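PDB 5UR2: bifunctional protein PutA from Bdellovibrio bacteriovorus, which probably oxidises proline to glutamate in two steps, pairing a flavin-dependent proline dehydrogenase with an NAD-dependent glutamate semialdehyde dehydrogenase in one chain. Local coordinates for residues A27-K32 with A114-T119; K547-V552 with G685-V690. All coordinates share one frame; numbering follows the deposited sequence.

Interaction 1: A27-K32 with A114-T119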
loop_
_atom_site.group_PDB
_atom_site.type_symbol
_atom_site.label_atom_id
_atom_site.label_comp_id
_atom_site.label_asym_id
_atom_site.label_seq_id
_atom_site.Cartn_x
_atom_site.Cartn_y
_atom_site.Cartn_z
ATOM N N ALA B 27 -14.559 57.772 -0.741
ATOM C CA ALA B 27 -14.211 56.641 0.105
ATOM C C ALA B 27 -13.562 55.528 -0.703
ATOM O O ALA B 27 -13.843 55.343 -1.890
ATOM C CB ALA B 27 -15.446 56.088 0.819
ATOM N N SER B 28 -12.694 54.773 -0.039
ATOM C CA SER B 28 -12.115 53.571 -0.625
ATOM C C SER B 28 -12.905 52.344 -0.183
ATOM O O SER B 28 -13.323 52.241 0.976
ATOM C CB SER B 28 -10.643 53.407 -0.229
ATOM O OG SER B 28 -10.104 52.192 -0.735
ATOM N N ILE B 29 -13.089 51.410 -1.120
ATOM C CA ILE B 29 -13.697 50.115 -0.837
ATOM C C ILE B 29 -12.967 49.375 0.273
ATOM O O ILE B 29 -13.537 48.477 0.901
ATOM C CB ILE B 29 -13.738 49.278 -2.144
ATOM C CG1 ILE B 29 -15.166 48.849 -2.451
ATOM C CG2 ILE B 29 -12.779 48.083 -2.111
ATOM C CD1 ILE B 29 -16.014 49.998 -2.897
ATOM N N PHE B 30 -11.711 49.728 0.531
ATOM C CA PHE B 30 -10.893 49.031 1.507
ATOM C C PHE B 30 -11.046 49.568 2.920
ATOM O O PHE B 30 -10.512 48.951 3.849
ATOM C CB PHE B 30 -9.418 49.092 1.098
ATOM C CG PHE B 30 -9.094 48.207 -0.057
ATOM C CD1 PHE B 30 -9.206 48.673 -1.357
ATOM C CD2 PHE B 30 -8.717 46.897 0.152
ATOM C CE1 PHE B 30 -8.923 47.853 -2.431
ATOM C CE2 PHE B 30 -8.438 46.073 -0.920
ATOM C CZ PHE B 30 -8.544 46.558 -2.216
ATOM N N SER B 31 -11.766 50.680 3.101
ATOM C CA SER B 31 -11.940 51.288 4.417
ATOM C C SER B 31 -12.495 50.277 5.412
ATOM O O SER B 31 -13.571 49.708 5.200
ATOM C CB SER B 31 -12.872 52.504 4.316
ATOM N N LYS B 32 -11.751 50.040 6.495
ATOM C CA LYS B 32 -12.240 49.187 7.569
ATOM C C LYS B 32 -13.265 49.894 8.457
ATOM O O LYS B 32 -13.567 49.391 9.545
ATOM C CB LYS B 32 -11.069 48.670 8.413
ATOM C CG LYS B 32 -10.162 47.664 7.702
ATOM C CD LYS B 32 -8.933 47.338 8.550
ATOM C CE LYS B 32 -8.238 48.621 9.017
ATOM N NZ LYS B 32 -6.969 48.397 9.770
ATOM N N ALA B 114 -24.007 44.455 -1.492
ATOM C CA ALA B 114 -24.334 44.217 -2.888
ATOM C C ALA B 114 -24.752 45.502 -3.588
ATOM O O ALA B 114 -24.370 45.739 -4.742
ATOM C CB ALA B 114 -25.438 43.169 -2.986
ATOM N N LYS B 115 -25.519 46.353 -2.903
ATOM C CA LYS B 115 -25.992 47.585 -3.533
ATOM C C LYS B 115 -24.851 48.547 -3.833
ATOM O O LYS B 115 -25.029 49.472 -4.632
ATOM C CB LYS B 115 -27.068 48.261 -2.671
ATOM N N MET B 116 -23.686 48.361 -3.205
ATOM C CA MET B 116 -22.530 49.160 -3.586
ATOM C C MET B 116 -22.160 48.932 -5.047
ATOM O O MET B 116 -21.670 49.849 -5.709
ATOM C CB MET B 116 -21.331 48.820 -2.703
ATOM C CG MET B 116 -21.449 49.185 -1.246
ATOM S SD MET B 116 -20.131 48.358 -0.323
ATOM C CE MET B 116 -18.693 49.186 -0.949
ATOM N N PHE B 117 -22.392 47.723 -5.572
ATOM C CA PHE B 117 -21.896 47.352 -6.891
ATOM C C PHE B 117 -22.995 47.117 -7.916
ATOM O O PHE B 117 -22.684 46.930 -9.098
ATOM C CB PHE B 117 -21.024 46.084 -6.804
ATOM C CG PHE B 117 -19.899 46.187 -5.804
ATOM C CD1 PHE B 117 -18.853 47.079 -5.999
ATOM C CD2 PHE B 117 -19.888 45.386 -4.669
ATOM C CE1 PHE B 117 -17.822 47.174 -5.077
ATOM C CE2 PHE B 117 -18.854 45.470 -3.745
ATOM C CZ PHE B 117 -17.821 46.362 -3.948
ATOM N N ILE B 118 -24.257 47.141 -7.515
ATOM C CA ILE B 118 -25.380 46.894 -8.414
ATOM C C ILE B 118 -26.249 48.142 -8.415
ATOM O O ILE B 118 -26.704 48.584 -7.353
ATOM C CB ILE B 118 -26.177 45.654 -7.983
ATOM C CG1 ILE B 118 -25.296 44.420 -8.138
ATOM C CG2 ILE B 118 -27.459 45.499 -8.804
ATOM C CD1 ILE B 118 -25.570 43.378 -7.118
ATOM N N THR B 119 -26.466 48.717 -9.601
ATOM C CA THR B 119 -27.147 50.005 -9.664
ATOM C C THR B 119 -28.614 49.873 -9.286
ATOM O O THR B 119 -29.222 50.846 -8.826
ATOM C CB THR B 119 -27.012 50.620 -11.059
ATOM O OG1 THR B 119 -27.717 49.809 -12.005
ATOM C CG2 THR B 119 -25.544 50.678 -11.464
#

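Interaction 2: K547-V552 with G685-V690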
loop_
_atom_site.group_PDB
_atom_site.type_symbol
_atom_site.label_atom_id
_atom_site.label_comp_id
_atom_site.label_asym_id
_atom_site.label_seq_id
_atom_site.Cartn_x
_atom_site.Cartn_y
_atom_site.Cartn_z
ATOM N N LYS B 547 2.857 -20.255 -18.887
ATOM C CA LYS B 547 4.077 -20.905 -18.403
ATOM C C LYS B 547 5.322 -20.050 -18.638
ATOM O O LYS B 547 6.236 -20.035 -17.803
ATOM C CB LYS B 547 4.225 -22.267 -19.094
ATOM C CG LYS B 547 5.431 -23.070 -18.687
ATOM C CD LYS B 547 5.598 -24.309 -19.568
ATOM C CE LYS B 547 6.632 -25.278 -18.980
ATOM N NZ LYS B 547 6.343 -25.580 -17.543
ATOM N N THR B 548 5.379 -19.321 -19.753
ATOM C CA THR B 548 6.508 -18.433 -20.009
ATOM C C THR B 548 6.197 -16.967 -19.729
ATOM O O THR B 548 7.085 -16.228 -19.295
ATOM C CB THR B 548 7.004 -18.587 -21.458
ATOM O OG1 THR B 548 5.902 -18.449 -22.369
ATOM C CG2 THR B 548 7.681 -19.951 -21.671
ATOM N N TRP B 549 4.964 -16.524 -19.969
ATOM C CA TRP B 549 4.633 -15.120 -19.748
ATOM C C TRP B 549 4.776 -14.725 -18.282
ATOM O O TRP B 549 5.141 -13.585 -17.988
ATOM C CB TRP B 549 3.214 -14.841 -20.235
ATOM C CG TRP B 549 2.686 -13.447 -19.934
ATOM C CD1 TRP B 549 1.749 -13.111 -18.994
ATOM C CD2 TRP B 549 3.060 -12.221 -20.579
ATOM N NE1 TRP B 549 1.524 -11.762 -19.014
ATOM C CE2 TRP B 549 2.316 -11.191 -19.980
ATOM C CE3 TRP B 549 3.946 -11.895 -21.607
ATOM C CZ2 TRP B 549 2.423 -9.863 -20.386
ATOM C CZ3 TRP B 549 4.060 -10.572 -21.990
ATOM C CH2 TRP B 549 3.297 -9.577 -21.389
ATOM N N LYS B 550 4.478 -15.644 -17.356
ATOM C CA LYS B 550 4.588 -15.359 -15.927
ATOM C C LYS B 550 6.020 -15.043 -15.504
ATOM O O LYS B 550 6.230 -14.483 -14.418
ATOM C CB LYS B 550 4.059 -16.545 -15.120
ATOM C CG LYS B 550 5.008 -17.766 -15.094
ATOM C CD LYS B 550 4.312 -18.987 -14.475
ATOM C CE LYS B 550 5.243 -20.188 -14.425
ATOM N NZ LYS B 550 4.530 -21.423 -13.970
ATOM N N ASN B 551 7.002 -15.374 -16.341
ATOM C CA ASN B 551 8.399 -15.069 -16.085
ATOM C C ASN B 551 8.918 -13.879 -16.890
ATOM O O ASN B 551 10.102 -13.545 -16.766
ATOM C CB ASN B 551 9.254 -16.306 -16.385
ATOM C CG ASN B 551 8.927 -17.452 -15.461
ATOM O OD1 ASN B 551 8.628 -17.244 -14.287
ATOM N ND2 ASN B 551 8.953 -18.658 -15.982
ATOM N N VAL B 552 8.097 -13.249 -17.722
ATOM C CA VAL B 552 8.576 -12.017 -18.370
ATOM C C VAL B 552 8.740 -10.936 -17.306
ATOM O O VAL B 552 7.817 -10.731 -16.497
ATOM C CB VAL B 552 7.605 -11.564 -19.471
ATOM C CG1 VAL B 552 8.039 -10.198 -20.012
ATOM C CG2 VAL B 552 7.554 -12.595 -20.633
ATOM N N GLY B 685 2.690 -6.005 -29.641
ATOM C CA GLY B 685 3.649 -7.082 -29.594
ATOM C C GLY B 685 3.458 -8.114 -28.489
ATOM O O GLY B 685 4.429 -8.795 -28.137
ATOM N N PHE B 686 2.256 -8.252 -27.939
ATOM C CA PHE B 686 2.034 -9.278 -26.936
ATOM C C PHE B 686 2.228 -10.654 -27.572
ATOM O O PHE B 686 1.643 -10.927 -28.626
ATOM C CB PHE B 686 0.636 -9.135 -26.328
ATOM C CG PHE B 686 0.519 -7.983 -25.364
ATOM C CD1 PHE B 686 0.291 -6.700 -25.828
ATOM C CD2 PHE B 686 0.633 -8.182 -23.995
ATOM C CE1 PHE B 686 0.185 -5.636 -24.945
ATOM C CE2 PHE B 686 0.530 -7.129 -23.117
ATOM C CZ PHE B 686 0.311 -5.847 -23.592
ATOM N N PRO B 687 3.024 -11.539 -26.967
ATOM C CA PRO B 687 3.290 -12.848 -27.576
ATOM C C PRO B 687 2.014 -13.656 -27.751
ATOM O O PRO B 687 1.023 -13.479 -27.033
ATOM C CB PRO B 687 4.225 -13.538 -26.563
ATOM C CG PRO B 687 4.761 -12.476 -25.716
ATOM C CD PRO B 687 3.694 -11.390 -25.667
ATOM N N GLN B 688 2.065 -14.583 -28.703
ATOM C CA GLN B 688 0.900 -15.398 -29.002
ATOM C C GLN B 688 0.406 -16.110 -27.745
ATOM O O GLN B 688 1.192 -16.663 -26.966
ATOM C CB GLN B 688 1.235 -16.420 -30.083
ATOM C CG GLN B 688 2.286 -17.405 -29.675
ATOM C CD GLN B 688 2.474 -18.503 -30.698
ATOM O OE1 GLN B 688 2.501 -18.245 -31.902
ATOM N NE2 GLN B 688 2.576 -19.740 -30.226
ATOM N N GLY B 689 -0.913 -16.091 -27.551
ATOM C CA GLY B 689 -1.552 -16.789 -26.450
ATOM C C GLY B 689 -1.639 -16.013 -25.149
ATOM O O GLY B 689 -2.409 -16.408 -24.269
ATOM N N VAL B 690 -0.873 -14.925 -24.992
ATOM C CA VAL B 690 -0.950 -14.150 -23.753
ATOM C C VAL B 690 -2.335 -13.538 -23.604
ATOM O O VAL B 690 -2.930 -13.567 -22.521
ATOM C CB VAL B 690 0.166 -13.086 -23.714
ATOM C CG1 VAL B 690 0.016 -12.154 -22.492
ATOM C CG2 VAL B 690 1.556 -13.776 -23.696
#

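Interaction 1: A27-K32 with A114-T119
Ile-29 reaches across to Met-116 and Phe-117 with a single branch, and the whole contact is made by hydrocarbon. Its CD1 meets the terminal methyl of Met-116, with 3.4 Å between Ile-29 CD1 and Met-116 CE, tighter than carbons usually come. The first torsion of Ile-29, -123°, lies far from a staggered value, so the exact placing of this tip deserves caution. Met-116 presents its methyl by bending at the sulfur end of its chain. Phe-117 is met differently: Ile-29 CG1 comes to the ring edge, near its plane, 3.9 Å from Phe-117 CZ, while Met-116 CB lies over one face of the same ring. Ile-29 itself occupies the second position of a type I turn, and beside it Ser-28 OG accepts a nearly straight hydrogen bond (N-H...O 168°) from Phe-30 N, an ST turn. Tyr-36 meets Phe-117 edge-to-face, and Tyr-415 and Leu-416 of helix 409-423 also touch that ring. The case illustrates how the loop between helices 6-22 and 35-45 of the PutA N-terminal region packs against Met-116 and Phe-117, beside the helix that follows the eighth strand of the proline dehydrogenase barrel.

Interaction 2: K547-V552 with G685-V690
Trp-549 offers the face of its indole to Val-690, which lays one methyl over that face and sets the other beside it, at the rim. Val-690 CG1 stands over the five-membered ring in a CH-pi contact, 3.6 Å from the ring centroid and 13° off its normal; the nearest ring atom is Trp-549 CE2, 3.5 Å from Val-690 CG1. The other methyl lies on the same side but past the rim, Val-690 CG2 being 3.7 Å from Trp-549 CE3. A first torsion of 174° in Trp-549 carries the indole away from the backbone N and over toward the valine, and the two side chains cross at about a right angle. In Val-690 the methyls divide the work: CG1 stands anti to the backbone N and CG2 anti to the carbonyl carbon, which puts CG1 over the ring and CG2 at its margin. The setting is a beta-alpha-beta unit of the Rossmann-type aldehyde dehydrogenase fold, in which strand 661-665, helix 671-684 and the parallel neighbouring strand 691-693 follow in sequence; Gly-685 ends the helix in a Schellman motif, and Val-690 leads into the second strand. The far end of the indole meets the start of this connection. Trp-549 CZ3 lies 3.8 Å from Pro-687 CD, and Trp-549 CH2 lies 4.0 Å from Phe-686 CD2, in an oblique pairing with the ring planes at 46°. Rotation of the buried indole is further fixed at its nitrogen, where Trp-549 NE1 is hydrogen-bonded to the carbonyl O of Ala-656. Leu-560 of helix 554-570 touches both Trp-549 and Phe-686.

Interactions 1 and 2 show how a bifunctional chain repeats apolar packing in parts that are far apart, the N-terminal region and the aldehyde dehydrogenase part. Their centres are 71 Å apart, their nearest atoms about 57 Å, and they lie on opposite sides of the chain's centre. Along the sequence they are in series, interaction 1 closing before interaction 2 opens. The 27-32/114-119 contact is the closer to the flavin, yet not part of its pocket: the side chain of Phe-117 is about 11 Å from the N-propargylglycine-modified FAD. The 547-552/685-690 contact lies away from the predicted active-site residues Glu-746 and Cys-780. Neither contact has a hydrogen bond between its segments.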